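Local coordinates for MOBA relate protein (PDB 2WAW) that is of unknown function but, as a MobA-like member of the GT-A nucleotidyltransferase clan, probably transfers a nucleotidyl group from a nucleoside triphosphate, at residues 58-61 against 62-66. Numbering follows the deposited sequence.
Sequences DEVL and EKVEL
Glu62 lies across the backbone of Asp58 in the last turn of helix 57-63, the helix of a beta-alpha-beta unit between strands 48-53 and 70-73 in this nucleotidyltransferase-like fold. Its CG is anti to the backbone carbonyl carbon (chi1 -59°), which brings it back over the preceding turn, 3.2 Å from Asp58 O. From there the extended chain takes its carboxylate along the exposed flank, where it can be solvated. Glu62 N is shared between two weak bonds, to Asp58 O and to Glu59 O. Lys63, the last residue of the helix, donates its N-H to Val60 O at 3.1 Å, approaching from 67° above the carbonyl plane. Its aliphatic stem runs past Glu59 O, with CB 3.7 Å away; in one Glu59 conformer, Lys63 NZ stands 5.8 Å from Glu59 OE1, too far for a salt bridge, though the charges may attract weakly. Val64, first to leave helical angles, still reaches Val60 O through its N at 2.9 Å, almost in line with the C=O bond, so two N-H groups hold this carbonyl. Val60 and Val64 lie side by side, Val60 CG1 3.9 Å from Val64 CG2; both face helix 33-42, at Leu34 and Leu38, where compact apolar residues fit. After the turn, Leu66 points back toward the helix, also touching Leu38; its long branched chain crosses Leu61 at about a right angle, CD1 3.6 Å from Leu61 CD2.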
ATOM      1  N   ASP A  58      -0.607 -17.893   6.052  1.00 23.79           N
ATOM      2  CA  ASP A  58       0.194 -18.910   6.738  1.00 26.02           C
ATOM      3  C   ASP A  58       1.616 -18.969   6.200  1.00 25.78           C
ATOM      4  O   ASP A  58       2.572 -18.951   6.987  1.00 26.23           O
ATOM      5  CB  ASP A  58      -0.472 -20.285   6.639  1.00 28.52           C
ATOM      6  CG  ASP A  58      -1.653 -20.433   7.583  1.00 36.55           C
ATOM      7  OD1 ASP A  58      -1.946 -19.478   8.339  1.00 43.05           O
ATOM      8  OD2 ASP A  58      -2.287 -21.510   7.568  1.00 44.18           O
ATOM      9  N   GLU A  59       1.752 -19.038   4.875  1.00 23.90           N
ATOM     10  CA  GLU A  59       3.061 -19.065   4.204  0.50 25.99           C
ATOM     11  C   GLU A  59       3.820 -17.756   4.437  1.00 24.28           C
ATOM     12  O   GLU A  59       5.022 -17.746   4.692  1.00 24.55           O
ATOM     13  CB  GLU A  59       2.895 -19.291   2.695  0.50 25.71           C
ATOM     14  CG  GLU A  59       2.113 -20.535   2.290  0.50 26.01           C
ATOM     15  CD  GLU A  59       1.670 -20.494   0.834  0.50 28.08           C
ATOM     16  OE1 GLU A  59       2.500 -20.786  -0.053  0.50 35.71           O
ATOM     17  OE2 GLU A  59       0.491 -20.166   0.571  0.50 29.49           O
ATOM     18  N   VAL A  60       3.103 -16.639   4.324  1.00 22.18           N
ATOM     19  CA  VAL A  60       3.715 -15.324   4.508  1.00 21.84           C
ATOM     20  C   VAL A  60       4.264 -15.124   5.934  1.00 23.70           C
ATOM     21  O   VAL A  60       5.374 -14.603   6.120  1.00 24.46           O
ATOM     22  CB  VAL A  60       2.753 -14.184   4.121  1.00 20.71           C
ATOM     23  CG1 VAL A  60       3.347 -12.830   4.474  1.00 24.45           C
ATOM     24  CG2 VAL A  60       2.468 -14.229   2.635  1.00 21.85           C
ATOM     25  N   LEU A  61       3.522 -15.583   6.910  1.00 25.13           N
ATOM     26  CA  LEU A  61       3.920 -15.472   8.281  1.00 26.74           C
ATOM     27  C   LEU A  61       5.212 -16.239   8.515  1.00 28.24           C
ATOM     28  O   LEU A  61       5.978 -15.891   9.344  1.00 29.46           O
ATOM     29  CB  LEU A  61       2.821 -15.945   9.223  1.00 20.00           C
ATOM     30  CG  LEU A  61       1.498 -15.217   9.220  1.00 20.00           C
ATOM     31  CD1 LEU A  61       0.477 -15.804  10.146  1.00 20.00           C
ATOM     32  CD2 LEU A  61       1.634 -13.769   9.449  1.00 20.00           C
ATOM     33  N   GLU A  62       5.380 -17.343   7.825  1.00 29.27           N
ATOM     34  CA  GLU A  62       6.585 -18.150   7.927  1.00 31.05           C
ATOM     35  C   GLU A  62       7.818 -17.502   7.310  1.00 29.59           C
ATOM     36  O   GLU A  62       8.875 -17.779   7.731  1.00 30.28           O
ATOM     37  CB  GLU A  62       6.375 -19.571   7.388  1.00 32.04           C
ATOM     38  CG  GLU A  62       5.272 -20.356   8.082  1.00 38.00           C
ATOM     39  CD  GLU A  62       4.811 -21.667   7.402  1.00 37.20           C
ATOM     40  OE1 GLU A  62       5.153 -21.983   6.244  1.00 44.86           O
ATOM     41  OE2 GLU A  62       4.068 -22.396   8.061  1.00 46.28           O
ATOM     42  N   LYS A  63       7.649 -16.661   6.300  1.00 27.06           N
ATOM     43  CA  LYS A  63       8.764 -16.233   5.434  1.00 26.37           C
ATOM     44  C   LYS A  63       9.055 -14.730   5.340  1.00 26.87           C
ATOM     45  O   LYS A  63      10.051 -14.335   4.729  1.00 29.19           O
ATOM     46  CB  LYS A  63       8.571 -16.778   4.016  1.00 27.19           C
ATOM     47  CG  LYS A  63       8.694 -18.290   3.904  1.00 34.36           C
ATOM     48  CD  LYS A  63       8.309 -18.758   2.515  1.00 44.38           C
ATOM     49  CE  LYS A  63       8.407 -20.269   2.396  1.00 50.15           C
ATOM     50  NZ  LYS A  63       8.238 -20.712   0.984  1.00 50.62           N
ATOM     51  N   VAL A  64       8.193 -13.891   5.897  1.00 21.47           N
ATOM     52  CA  VAL A  64       8.426 -12.452   5.853  1.00 20.43           C
ATOM     53  C   VAL A  64       8.538 -11.923   7.274  1.00 21.07           C
ATOM     54  O   VAL A  64       7.830 -12.386   8.173  1.00 20.80           O
ATOM     55  CB  VAL A  64       7.306 -11.726   5.080  1.00 18.02           C
ATOM     56  CG1 VAL A  64       7.549 -10.211   5.050  1.00 22.64           C
ATOM     57  CG2 VAL A  64       7.177 -12.300   3.669  1.00 18.32           C
ATOM     58  N   GLU A  65       9.398 -10.960   7.493  1.00 21.39           N
ATOM     59  CA  GLU A  65       9.512 -10.417   8.825  1.00 23.68           C
ATOM     60  C   GLU A  65       8.445  -9.378   9.103  1.00 22.52           C
ATOM     61  O   GLU A  65       8.439  -8.320   8.573  1.00 22.59           O
ATOM     62  CB  GLU A  65      10.873  -9.808   9.026  1.00 25.54           C
ATOM     63  CG  GLU A  65      11.003  -9.122  10.362  1.00 33.34           C
ATOM     64  CD  GLU A  65      10.936 -10.086  11.517  1.00 42.57           C
ATOM     65  OE1 GLU A  65      11.970 -10.681  11.770  1.00 50.38           O
ATOM     66  OE2 GLU A  65       9.918 -10.251  12.153  1.00 36.58           O
ATOM     67  N   LEU A  66       7.540  -9.751   9.966  1.00 21.41           N
ATOM     68  CA  LEU A  66       6.431  -8.933  10.373  1.00 22.17           C
ATOM     69  C   LEU A  66       6.430  -8.435  11.832  1.00 21.51           C
ATOM     70  O   LEU A  66       5.478  -7.902  12.269  1.00 20.02           O
ATOM     71  CB  LEU A  66       5.135  -9.639  10.046  1.00 20.00           C
ATOM     72  CG  LEU A  66       4.985 -10.174   8.630  1.00 20.00           C
ATOM     73  CD1 LEU A  66       3.912 -11.107   8.549  1.00 20.00           C
ATOM     74  CD2 LEU A  66       4.797  -9.162   7.671  1.00 20.00           C
TER